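Side-chain contacts in hypothetical methylmalonyl-CoA decarboxylase alpha subunit (Sulfolobus tokodaii, PDB 1X0U), which is of unknown function but belongs to the carboxyl transferase family of the ClpP/crotonase clan, with six copies in the assembly: residues 291-294 against 295-298; 468-471 against 472-476. All coordinates share one frame; numbering follows the deposited sequence.

In the fold
Both interactions belong to the second of the two crotonase-like halves of the chain, and each joins side chains about one helical turn apart. Interaction 1 sits on the short helix 291-298, whose Met291 and Ile295 pack on strand 363-369, with Met291 also on strand 315-322, both in the second mixed sheet, which runs from 305-307 to 487-488. Interaction 2 is at the end of helix 463-473, which falls between strands 434-436 and 487-488 in the sequence. It is more peripheral: its centre is about 37 Å from the centre of the chain, against about 20 Å for interaction 1. The two centres are about 26 Å apart and the nearest atoms about 15 Å. Only interaction 2 meets a second subunit.

Interaction 1: 291-294 against 295-298; sequences MREI and IYKI
The carbonyl oxygen Met291 O receives Ile295 N at 3.2 Å and also takes a weak bond from Ile294 N. Two residues further on, Lys297 N donates to Glu293 O at 3.2 Å. The same four-residue spacing sets the side chains. Met291 bends back at chi2 and chi3, which brings its terminal CE within 3.8 Å of Ile295 CG2, the two chains crossing at about a right angle. Ile294 and Ile298 instead run side by side, CG2 of Ile294 lying 3.8 Å from CD1 of Ile298. On the polar flank Arg292 extends alongside Tyr296, with CD 3.5 Å from the Tyr296 hydroxyl OH, while its NE forms a salt bridge with Glu306. Glu293 folds over at chi2 (55°), placing OE2 near the plane of the Tyr296 ring at its edge, 3.7 Å from CD2; carboxylate and ring planes are 77° apart. Its OE1 makes a long salt bridge to Lys297 NZ, at 3.9 Å. Met291 and Ile295 both touch Leu366 on strand 363-369, giving the two-sided pattern of an amphipathic helix packed on the sheet of a crotonase-like domain.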
loop_
_atom_site.group_PDB
_atom_site.type_symbol
_atom_site.label_atom_id
_atom_site.label_comp_id
_atom_site.label_asym_id
_atom_site.label_seq_id
_atom_site.Cartn_x
_atom_site.Cartn_y
_atom_site.Cartn_z
ATOM N N MET A 291 42.636 -13.956 -13.293
ATOM C CA MET A 291 41.484 -13.858 -12.390
ATOM C C MET A 291 40.351 -14.778 -12.843
ATOM O O MET A 291 39.577 -15.289 -12.022
ATOM C CB MET A 291 40.981 -12.405 -12.318
ATOM C CG MET A 291 39.706 -12.192 -11.476
ATOM S SD MET A 291 39.857 -12.581 -9.698
ATOM C CE MET A 291 38.748 -13.945 -9.561
ATOM N N ARG A 292 40.262 -15.004 -14.149
ATOM C CA ARG A 292 39.217 -15.867 -14.681
ATOM C C ARG A 292 39.403 -17.292 -14.187
ATOM O O ARG A 292 38.447 -18.055 -14.095
ATOM C CB ARG A 292 39.232 -15.874 -16.213
ATOM C CG ARG A 292 38.877 -14.555 -16.859
ATOM C CD ARG A 292 38.548 -14.749 -18.343
ATOM N NE ARG A 292 38.089 -13.503 -18.948
ATOM C CZ ARG A 292 38.885 -12.479 -19.225
ATOM N NH1 ARG A 292 40.183 -12.561 -18.962
ATOM N NH2 ARG A 292 38.381 -11.366 -19.743
ATOM N N GLU A 293 40.640 -17.658 -13.876
ATOM C CA GLU A 293 40.907 -19.008 -13.414
ATOM C C GLU A 293 40.331 -19.193 -12.031
ATOM O O GLU A 293 39.888 -20.281 -11.670
ATOM C CB GLU A 293 42.413 -19.301 -13.413
ATOM C CG GLU A 293 42.733 -20.717 -12.990
ATOM C CD GLU A 293 42.005 -21.744 -13.833
ATOM O OE1 GLU A 293 41.621 -22.797 -13.280
ATOM O OE2 GLU A 293 41.822 -21.508 -15.050
ATOM N N ILE A 294 40.321 -18.119 -11.256
ATOM C CA ILE A 294 39.761 -18.178 -9.920
ATOM C C ILE A 294 38.245 -18.328 -10.017
ATOM O O ILE A 294 37.648 -19.100 -9.262
ATOM C CB ILE A 294 40.117 -16.918 -9.106
ATOM C CG1 ILE A 294 41.639 -16.826 -8.939
ATOM C CG2 ILE A 294 39.432 -16.970 -7.754
ATOM C CD1 ILE A 294 42.112 -15.625 -8.125
ATOM N N ILE A 295 37.614 -17.612 -10.951
ATOM C CA ILE A 295 36.167 -17.746 -11.074
ATOM C C ILE A 295 35.801 -19.170 -11.507
ATOM O O ILE A 295 34.933 -19.785 -10.893
ATOM C CB ILE A 295 35.520 -16.715 -12.080
ATOM C CG1 ILE A 295 35.949 -17.019 -13.507
ATOM C CG2 ILE A 295 35.922 -15.281 -11.734
ATOM C CD1 ILE A 295 35.435 -16.001 -14.527
ATOM N N TYR A 296 36.466 -19.709 -12.537
ATOM C CA TYR A 296 36.134 -21.066 -12.992
ATOM C C TYR A 296 36.247 -22.055 -11.839
ATOM O O TYR A 296 35.452 -22.990 -11.732
ATOM C CB TYR A 296 37.050 -21.546 -14.135
ATOM C CG TYR A 296 37.154 -20.612 -15.323
ATOM C CD1 TYR A 296 36.053 -19.872 -15.757
ATOM C CD2 TYR A 296 38.357 -20.466 -16.014
ATOM C CE1 TYR A 296 36.147 -19.007 -16.846
ATOM C CE2 TYR A 296 38.463 -19.604 -17.108
ATOM C CZ TYR A 296 37.354 -18.879 -17.515
ATOM O OH TYR A 296 37.448 -18.018 -18.586
ATOM N N LYS A 297 37.244 -21.852 -10.986
ATOM C CA LYS A 297 37.459 -22.732 -9.844
ATOM C C LYS A 297 36.345 -22.618 -8.815
ATOM O O LYS A 297 36.050 -23.578 -8.116
ATOM C CB LYS A 297 38.790 -22.410 -9.151
ATOM C CG LYS A 297 39.922 -23.423 -9.366
ATOM C CD LYS A 297 40.936 -22.934 -10.396
ATOM C CE LYS A 297 42.314 -23.581 -10.192
ATOM N NZ LYS A 297 42.266 -25.076 -10.148
ATOM N N ILE A 298 35.723 -21.448 -8.711
ATOM C CA ILE A 298 34.670 -21.273 -7.720
ATOM C C ILE A 298 33.286 -21.726 -8.140
ATOM O O ILE A 298 32.561 -22.327 -7.350
ATOM C CB ILE A 298 34.542 -19.799 -7.270
ATOM C CG1 ILE A 298 35.839 -19.335 -6.610
ATOM C CG2 ILE A 298 33.375 -19.660 -6.281
ATOM C CD1 ILE A 298 35.933 -17.842 -6.423
#

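Interaction 2: 468-471 against 472-476; sequences EYRK and LFANP
Arg470 and Ala474 meet where helix 463-473 runs out, at a point where the backbone of Ala474 fits the centre of an inverse gamma turn. From its start the arginine chain follows the alanine methyl: CB of Arg470 lies 3.5 Å from Ala474 CB, and CG of Arg470 is 3.8 Å from that same methyl. A bend at chi3 (59°) then folds the chain back, so that NE stays beside the methyl and the guanidinium carbon CZ comes to 3.8 Å from Ala474 CB. The methyl thus sits over the centre of one guanidinium face. At the tip, NH2 makes a salt bridge with Glu434, which ties the charged end to the short strand 434-436.

Round the helix, Phe473 N donates to Tyr469 O at 2.7 Å, and the two side chains cross at about a right angle. Phe473 CD2 comes down on one face of the Tyr469 ring, toward its rim, 3.3 Å from CE1 of Tyr469. The ring centroids are 4.9 Å apart with planes at 56°, an oblique pair. Tyr469 also packs on Phe69 of the second subunit and Phe473 on Glu68 of that subunit, so the pair borders a subunit interface.

At the last position of the turn, Asn475 serves both helices. OD1 caps Trp478 N in the following helix 477-481, whereas ND2 reaches back with a weak but fairly straight bond (163°) to Leu472 O at 3.3 Å. That same ND2 donates to water 1, whose oxygen lies 2.8 Å from ND2 of Asn475.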
loop_
_atom_site.group_PDB
_atom_site.type_symbol
_atom_site.label_atom_id
_atom_site.label_comp_id
_atom_site.label_asym_id
_atom_site.label_seq_id
_atom_site.Cartn_x
_atom_site.Cartn_y
_atom_site.Cartn_z
ATOM N N GLU A 468 57.957 -1.373 5.992
ATOM C CA GLU A 468 57.375 -1.470 7.329
ATOM C C GLU A 468 55.855 -1.279 7.328
ATOM O O GLU A 468 55.139 -1.935 8.084
ATOM C CB GLU A 468 58.041 -0.460 8.272
ATOM C CG GLU A 468 57.632 0.990 8.065
ATOM C CD GLU A 468 58.307 1.937 9.053
ATOM O OE1 GLU A 468 57.867 3.103 9.155
ATOM O OE2 GLU A 468 59.276 1.519 9.725
ATOM N N TYR A 469 55.369 -0.383 6.478
ATOM C CA TYR A 469 53.941 -0.133 6.380
ATOM C C TYR A 469 53.227 -1.395 5.903
ATOM O O TYR A 469 52.123 -1.702 6.349
ATOM C CB TYR A 469 53.669 1.003 5.394
ATOM C CG TYR A 469 52.221 1.437 5.339
ATOM C CD1 TYR A 469 51.710 2.333 6.275
ATOM C CD2 TYR A 469 51.357 0.935 4.366
ATOM C CE1 TYR A 469 50.372 2.723 6.244
ATOM C CE2 TYR A 469 50.016 1.315 4.327
ATOM C CZ TYR A 469 49.533 2.210 5.272
ATOM O OH TYR A 469 48.213 2.583 5.258
ATOM N N ARG A 470 53.867 -2.142 5.010
ATOM C CA ARG A 470 53.254 -3.353 4.471
ATOM C C ARG A 470 53.008 -4.500 5.448
ATOM O O ARG A 470 51.949 -5.119 5.411
ATOM C CB ARG A 470 54.054 -3.863 3.270
ATOM C CG ARG A 470 53.950 -2.972 2.043
ATOM C CD ARG A 470 54.630 -3.595 0.841
ATOM N NE ARG A 470 54.056 -4.894 0.503
ATOM C CZ ARG A 470 52.902 -5.077 -0.132
ATOM N NH1 ARG A 470 52.177 -4.039 -0.521
ATOM N NH2 ARG A 470 52.473 -6.308 -0.372
ATOM N N LYS A 471 53.963 -4.812 6.317
ATOM C CA LYS A 471 53.702 -5.908 7.247
ATOM C C LYS A 471 52.747 -5.410 8.320
ATOM O O LYS A 471 52.062 -6.191 8.973
ATOM C CB LYS A 471 54.984 -6.433 7.890
ATOM C CG LYS A 471 55.690 -5.461 8.807
ATOM C CD LYS A 471 56.647 -4.565 8.035
ATOM C CE LYS A 471 57.864 -4.186 8.891
ATOM N NZ LYS A 471 57.484 -3.457 10.135
ATOM N N LEU A 472 52.694 -4.094 8.475
ATOM C CA LEU A 472 51.815 -3.458 9.448
ATOM C C LEU A 472 50.359 -3.441 8.954
ATOM O O LEU A 472 49.440 -3.785 9.700
ATOM C CB LEU A 472 52.294 -2.020 9.700
ATOM C CG LEU A 472 52.276 -1.475 11.130
ATOM C CD1 LEU A 472 53.229 -2.287 12.001
ATOM C CD2 LEU A 472 52.693 -0.011 11.123
ATOM N N PHE A 473 50.155 -3.062 7.690
ATOM C CA PHE A 473 48.803 -2.973 7.128
ATOM C C PHE A 473 48.542 -3.666 5.781
ATOM O O PHE A 473 47.390 -3.896 5.419
ATOM C CB PHE A 473 48.416 -1.501 7.005
ATOM C CG PHE A 473 48.663 -0.706 8.252
ATOM C CD1 PHE A 473 47.904 -0.926 9.394
ATOM C CD2 PHE A 473 49.670 0.250 8.290
ATOM C CE1 PHE A 473 48.147 -0.202 10.557
ATOM C CE2 PHE A 473 49.920 0.979 9.448
ATOM C CZ PHE A 473 49.161 0.753 10.583
ATOM N N ALA A 474 49.587 -3.976 5.021
ATOM C CA ALA A 474 49.384 -4.641 3.737
ATOM C C ALA A 474 48.988 -6.084 4.015
ATOM O O ALA A 474 49.690 -7.019 3.637
ATOM C CB ALA A 474 50.655 -4.597 2.894
ATOM N N ASN A 475 47.852 -6.240 4.688
ATOM C CA ASN A 475 47.324 -7.542 5.063
ATOM C C ASN A 475 45.821 -7.389 5.290
ATOM O O ASN A 475 45.276 -6.294 5.156
ATOM C CB ASN A 475 48.000 -8.012 6.346
ATOM C CG ASN A 475 47.923 -6.976 7.448
ATOM O OD1 ASN A 475 46.842 -6.667 7.953
ATOM N ND2 ASN A 475 49.069 -6.423 7.817
ATOM N N PRO A 476 45.130 -8.484 5.634
ATOM C CA PRO A 476 43.688 -8.364 5.855
ATOM C C PRO A 476 43.304 -8.422 7.325
ATOM O O PRO A 476 42.141 -8.252 7.670
ATOM C CB PRO A 476 43.146 -9.560 5.103
ATOM C CG PRO A 476 44.155 -10.617 5.505
ATOM C CD PRO A 476 45.497 -9.891 5.381
HETATM O O HOH W 1 51.148 -7.625 6.323
#